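Local coordinates for insecticidal crystal protein Cry7Cal (Bacillus thuringiensis, PDB 5ZI1) that is a three-domain delta-endotoxin active against locusts, probably binding receptors in the insect gut and forming pores in the membrane, at residues 141-153 / 222-236. Residues are numbered along the deposited sequence; the frame is centred on the assembly and turned at random.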
loop_
_atom_site.group_PDB
_atom_site.type_symbol
_atom_site.label_atom_id
_atom_site.label_comp_id
_atom_site.label_asym_id
_atom_site.label_seq_id
_atom_site.Cartn_x
_atom_site.Cartn_y
_atom_site.Cartn_z
ATOM N N LEU A 141 4.944 -2.416 -16.782
ATOM C CA LEU A 141 4.187 -1.525 -15.906
ATOM C C LEU A 141 5.053 -0.934 -14.795
ATOM O O LEU A 141 4.980 0.273 -14.525
ATOM C CB LEU A 141 2.984 -2.261 -15.324
ATOM C CG LEU A 141 2.034 -1.390 -14.506
ATOM C CD1 LEU A 141 1.631 -0.108 -15.301
ATOM C CD2 LEU A 141 0.814 -2.210 -14.121
ATOM N N THR A 142 5.898 -1.751 -14.151
ATOM C CA THR A 142 6.695 -1.224 -13.043
ATOM C C THR A 142 7.716 -0.208 -13.536
ATOM O O THR A 142 7.938 0.825 -12.890
ATOM C CB THR A 142 7.390 -2.362 -12.277
ATOM O OG1 THR A 142 6.414 -3.161 -11.615
ATOM C CG2 THR A 142 8.299 -1.803 -11.231
ATOM N N VAL A 143 8.333 -0.472 -14.686
ATOM C CA VAL A 143 9.193 0.538 -15.304
ATOM C C VAL A 143 8.422 1.834 -15.506
ATOM O O VAL A 143 8.922 2.929 -15.220
ATOM C CB VAL A 143 9.773 0.016 -16.634
ATOM C CG1 VAL A 143 10.544 1.120 -17.363
ATOM C CG2 VAL A 143 10.673 -1.206 -16.381
ATOM N N TYR A 144 7.186 1.727 -15.993
ATOM C CA TYR A 144 6.385 2.916 -16.258
ATOM C C TYR A 144 6.090 3.663 -14.963
ATOM O O TYR A 144 6.366 4.864 -14.847
ATOM C CB TYR A 144 5.096 2.504 -16.957
ATOM C CG TYR A 144 4.179 3.641 -17.302
ATOM C CD1 TYR A 144 3.254 4.111 -16.387
ATOM C CD2 TYR A 144 4.212 4.229 -18.564
ATOM C CE1 TYR A 144 2.399 5.151 -16.698
ATOM C CE2 TYR A 144 3.365 5.264 -18.886
ATOM C CZ TYR A 144 2.457 5.720 -17.949
ATOM O OH TYR A 144 1.598 6.742 -18.268
ATOM N N ALA A 145 5.561 2.951 -13.966
ATOM C CA ALA A 145 5.246 3.561 -12.679
ATOM C C ALA A 145 6.448 4.274 -12.081
ATOM O O ALA A 145 6.342 5.431 -11.655
ATOM C CB ALA A 145 4.714 2.506 -11.720
ATOM N N GLN A 146 7.611 3.616 -12.068
ATOM C CA GLN A 146 8.760 4.200 -11.379
ATOM C C GLN A 146 9.301 5.419 -12.121
ATOM O O GLN A 146 9.717 6.403 -11.492
ATOM C CB GLN A 146 9.859 3.151 -11.191
ATOM C CG GLN A 146 9.440 1.997 -10.323
ATOM C CD GLN A 146 9.444 2.324 -8.832
ATOM O OE1 GLN A 146 10.116 3.250 -8.386
ATOM N NE2 GLN A 146 8.698 1.540 -8.053
ATOM N N ALA A 147 9.325 5.367 -13.455
ATOM C CA ALA A 147 9.750 6.526 -14.230
ATOM C C ALA A 147 8.709 7.629 -14.151
ATOM O O ALA A 147 9.048 8.812 -14.019
ATOM C CB ALA A 147 9.994 6.125 -15.682
ATOM N N ALA A 148 7.433 7.253 -14.233
ATOM C CA ALA A 148 6.365 8.212 -14.015
ATOM C C ALA A 148 6.594 8.955 -12.713
ATOM O O ALA A 148 6.504 10.192 -12.648
ATOM C CB ALA A 148 5.018 7.486 -13.997
ATOM N N ASN A 149 6.930 8.204 -11.666
ATOM C CA ASN A 149 7.150 8.809 -10.367
ATOM C C ASN A 149 8.260 9.847 -10.419
ATOM O O ASN A 149 8.119 10.956 -9.888
ATOM C CB ASN A 149 7.478 7.723 -9.347
ATOM C CG ASN A 149 7.671 8.290 -7.994
ATOM O OD1 ASN A 149 6.728 8.820 -7.394
ATOM N ND2 ASN A 149 8.895 8.248 -7.516
ATOM N N LEU A 150 9.382 9.511 -11.058
ATOM C CA LEU A 150 10.479 10.473 -11.137
ATOM C C LEU A 150 10.065 11.730 -11.891
ATOM O O LEU A 150 10.462 12.839 -11.521
ATOM C CB LEU A 150 11.694 9.835 -11.804
ATOM C CG LEU A 150 12.372 8.672 -11.075
ATOM C CD1 LEU A 150 13.569 8.210 -11.884
ATOM C CD2 LEU A 150 12.792 9.074 -9.667
ATOM N N HIS A 151 9.277 11.577 -12.958
ATOM C CA HIS A 151 8.866 12.723 -13.766
ATOM C C HIS A 151 8.034 13.688 -12.937
ATOM O O HIS A 151 8.306 14.891 -12.903
ATOM C CB HIS A 151 8.076 12.237 -14.989
ATOM C CG HIS A 151 7.780 13.311 -15.995
ATOM N ND1 HIS A 151 6.816 13.167 -16.972
ATOM C CD2 HIS A 151 8.328 14.536 -16.187
ATOM C CE1 HIS A 151 6.782 14.260 -17.715
ATOM N NE2 HIS A 151 7.695 15.100 -17.264
ATOM N N LEU A 152 7.026 13.164 -12.238
ATOM C CA LEU A 152 6.175 14.008 -11.404
ATOM C C LEU A 152 6.989 14.736 -10.347
ATOM O O LEU A 152 6.769 15.934 -10.084
ATOM C CB LEU A 152 5.089 13.155 -10.747
ATOM C CG LEU A 152 4.102 12.635 -11.785
ATOM C CD1 LEU A 152 3.069 11.742 -11.147
ATOM C CD2 LEU A 152 3.466 13.830 -12.449
ATOM N N PHE A 153 7.944 14.025 -9.738
ATOM C CA PHE A 153 8.788 14.616 -8.715
ATOM C C PHE A 153 9.717 15.665 -9.302
ATOM O O PHE A 153 9.933 16.725 -8.696
ATOM C CB PHE A 153 9.597 13.527 -8.018
ATOM C CG PHE A 153 10.698 14.062 -7.171
ATOM C CD1 PHE A 153 10.410 14.824 -6.049
ATOM C CD2 PHE A 153 12.017 13.831 -7.503
ATOM C CE1 PHE A 153 11.422 15.336 -5.265
ATOM C CE2 PHE A 153 13.034 14.339 -6.714
ATOM C CZ PHE A 153 12.736 15.093 -5.599
ATOM N N MET A 222 2.738 -6.183 -7.130
ATOM C CA MET A 222 2.459 -4.951 -7.882
ATOM C C MET A 222 1.859 -3.859 -7.014
ATOM O O MET A 222 1.962 -2.677 -7.367
ATOM C CB MET A 222 1.530 -5.217 -9.067
ATOM C CG MET A 222 2.105 -6.208 -10.042
ATOM S SD MET A 222 3.675 -5.634 -10.711
ATOM C CE MET A 222 3.051 -4.395 -11.881
ATOM N N THR A 223 1.223 -4.233 -5.904
ATOM C CA THR A 223 0.902 -3.253 -4.875
ATOM C C THR A 223 2.165 -2.544 -4.413
ATOM O O THR A 223 2.217 -1.303 -4.361
ATOM C CB THR A 223 0.196 -3.959 -3.718
ATOM O OG1 THR A 223 -1.065 -4.459 -4.189
ATOM C CG2 THR A 223 -0.038 -3.022 -2.537
ATOM N N ILE A 224 3.213 -3.328 -4.122
ATOM C CA ILE A 224 4.489 -2.787 -3.667
ATOM C C ILE A 224 5.212 -2.061 -4.794
ATOM O O ILE A 224 5.814 -1.011 -4.584
ATOM C CB ILE A 224 5.364 -3.922 -3.102
ATOM C CG1 ILE A 224 4.748 -4.513 -1.835
ATOM C CG2 ILE A 224 6.794 -3.439 -2.865
ATOM C CD1 ILE A 224 5.544 -5.680 -1.276
ATOM N N MET A 225 5.235 -2.642 -5.986
ATOM C CA MET A 225 6.002 -2.038 -7.072
ATOM C C MET A 225 5.290 -0.836 -7.684
ATOM O O MET A 225 5.947 0.152 -8.034
ATOM C CB MET A 225 6.306 -3.070 -8.151
ATOM C CG MET A 225 7.488 -3.986 -7.800
ATOM S SD MET A 225 7.967 -5.062 -9.180
ATOM C CE MET A 225 6.868 -6.447 -8.883
ATOM N N VAL A 226 3.960 -0.887 -7.807
ATOM C CA VAL A 226 3.252 0.154 -8.539
ATOM C C VAL A 226 2.256 0.932 -7.681
ATOM O O VAL A 226 2.369 2.153 -7.578
ATOM C CB VAL A 226 2.558 -0.435 -9.772
ATOM C CG1 VAL A 226 1.759 0.670 -10.510
ATOM C CG2 VAL A 226 3.597 -1.050 -10.676
ATOM N N LEU A 227 1.276 0.250 -7.070
ATOM C CA LEU A 227 0.160 0.980 -6.462
ATOM C C LEU A 227 0.623 1.895 -5.331
ATOM O O LEU A 227 0.101 3.013 -5.174
ATOM C CB LEU A 227 -0.904 0.023 -5.935
ATOM C CG LEU A 227 -1.489 -0.993 -6.891
ATOM C CD1 LEU A 227 -2.659 -1.741 -6.216
ATOM C CD2 LEU A 227 -1.903 -0.299 -8.201
ATOM N N ASP A 228 1.596 1.438 -4.532
ATOM C CA ASP A 228 2.074 2.232 -3.409
ATOM C C ASP A 228 2.713 3.539 -3.861
ATOM O O ASP A 228 2.882 4.446 -3.045
ATOM C CB ASP A 228 3.065 1.411 -2.563
ATOM C CG ASP A 228 2.380 0.294 -1.765
ATOM O OD1 ASP A 228 1.132 0.317 -1.632
ATOM O OD2 ASP A 228 3.087 -0.611 -1.247
ATOM N N LEU A 229 3.089 3.647 -5.135
ATOM C CA LEU A 229 3.561 4.919 -5.677
ATOM C C LEU A 229 2.432 5.928 -5.848
ATOM O O LEU A 229 2.666 7.128 -5.704
ATOM C CB LEU A 229 4.226 4.710 -7.035
ATOM C CG LEU A 229 5.617 4.092 -7.130
ATOM C CD1 LEU A 229 5.979 3.999 -8.621
ATOM C CD2 LEU A 229 6.653 4.901 -6.353
ATOM N N LEU A 230 1.212 5.469 -6.162
ATOM C CA LEU A 230 0.149 6.349 -6.661
ATOM C C LEU A 230 -0.376 7.349 -5.633
ATOM O O LEU A 230 -0.743 8.464 -6.018
ATOM C CB LEU A 230 -1.018 5.527 -7.220
ATOM C CG LEU A 230 -0.628 4.576 -8.359
ATOM C CD1 LEU A 230 -1.818 3.801 -8.886
ATOM C CD2 LEU A 230 0.059 5.321 -9.490
ATOM N N PRO A 231 -0.428 7.029 -4.333
ATOM C CA PRO A 231 -0.833 8.069 -3.363
ATOM C C PRO A 231 0.128 9.243 -3.305
ATOM O O PRO A 231 -0.274 10.340 -2.916
ATOM C CB PRO A 231 -0.880 7.317 -2.029
ATOM C CG PRO A 231 -1.001 5.875 -2.399
ATOM C CD PRO A 231 -0.290 5.707 -3.691
ATOM N N LEU A 232 1.391 9.053 -3.672
ATOM C CA LEU A 232 2.337 10.156 -3.622
ATOM C C LEU A 232 2.131 11.148 -4.751
ATOM O O LEU A 232 2.447 12.332 -4.580
ATOM C CB LEU A 232 3.762 9.618 -3.669
ATOM C CG LEU A 232 4.118 8.806 -2.424
ATOM C CD1 LEU A 232 5.348 7.948 -2.656
ATOM C CD2 LEU A 232 4.339 9.754 -1.280
ATOM N N PHE A 233 1.632 10.688 -5.901
ATOM C CA PHE A 233 1.539 11.540 -7.085
ATOM C C PHE A 233 0.871 12.888 -6.818
ATOM O O PHE A 233 1.486 13.919 -7.132
ATOM C CB PHE A 233 0.831 10.776 -8.218
ATOM C CG PHE A 233 1.679 9.672 -8.843
ATOM C CD1 PHE A 233 2.919 9.348 -8.322
ATOM C CD2 PHE A 233 1.228 8.979 -9.953
ATOM C CE1 PHE A 233 3.682 8.348 -8.888
ATOM C CE2 PHE A 233 1.986 7.996 -10.535
ATOM C CZ PHE A 233 3.213 7.666 -10.000
ATOM N N PRO A 234 -0.320 12.969 -6.221
ATOM C CA PRO A 234 -0.872 14.298 -5.905
ATOM C C PRO A 234 -0.064 15.071 -4.868
ATOM O O PRO A 234 -0.130 16.302 -4.860
ATOM C CB PRO A 234 -2.283 13.984 -5.378
ATOM C CG PRO A 234 -2.518 12.531 -5.671
ATOM C CD PRO A 234 -1.175 11.901 -5.675
ATOM N N ILE A 235 0.691 14.404 -3.985
ATOM C CA ILE A 235 1.478 15.152 -3.009
ATOM C C ILE A 235 2.643 15.896 -3.666
ATOM O O ILE A 235 3.154 16.865 -3.094
ATOM C CB ILE A 235 1.929 14.199 -1.884
ATOM C CG1 ILE A 235 0.701 13.784 -1.081
ATOM C CG2 ILE A 235 2.947 14.848 -0.952
ATOM C CD1 ILE A 235 0.888 12.563 -0.327
ATOM N N TYR A 236 3.044 15.521 -4.889
ATOM C CA TYR A 236 4.079 16.305 -5.549
ATOM C C TYR A 236 3.559 17.667 -6.007
ATOM O O TYR A 236 4.342 18.465 -6.541
ATOM C CB TYR A 236 4.652 15.554 -6.749
ATOM C CG TYR A 236 5.374 14.258 -6.440
ATOM C CD1 TYR A 236 6.201 14.134 -5.334
ATOM C CD2 TYR A 236 5.222 13.155 -7.265
ATOM C CE1 TYR A 236 6.854 12.951 -5.069
ATOM C CE2 TYR A 236 5.861 11.966 -7.001
ATOM C CZ TYR A 236 6.674 11.867 -5.904
ATOM O OH TYR A 236 7.316 10.683 -5.642
#
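The ring of Y236 packs against N149, L152 and F153 of helix 141-165, with F153 CB over one face and L232 O from its own segment over the opposite face, while N149 OD1 sits at its edge, in the ring plane. F233 is also covered on two sides: L152 CD1 packs on one face, 3.6 Å from the ring centroid in a CH-pi contact, and L230 CA lies over the other. N149 OD1 and A145 O approach the edge of F233, where the ring hydrogens are slightly positive. The carboxamide of N149 thus serves both aromatics. With CG anti to the backbone N (chi1 -178°) it swings toward Y236, and its rotation about chi2 presents OD1 to Y236 OH at 2.6 Å, the hydroxyl donor lying 24° out of the carbonyl plane; the phenol supplies a proton to the buried amide oxygen. F233 enters helix 141-153 as a knob among A145, A148, N149 and L152, the small alanines letting the ring come close. All this belongs to the helical N-terminal domain of a delta-endotoxin, where segment 222-227, ending helix 208-227, is inclined at 42° to segment 141-153 and the following chain continues across its side. Further along, L229 CD1 reaches 3.7 Å from A145 CB, and V226 CG1 touches the same methyl. Q146, bent at chi2, turns NE2 back to M225 O in a weak hydrogen bond of 3.1 Å. Beyond it the flexible thioethers of M222 and M225 fit round T142, whose OG1 is 3.5 Å from M225 SD and, although buried, has no hydrogen-bonding partner.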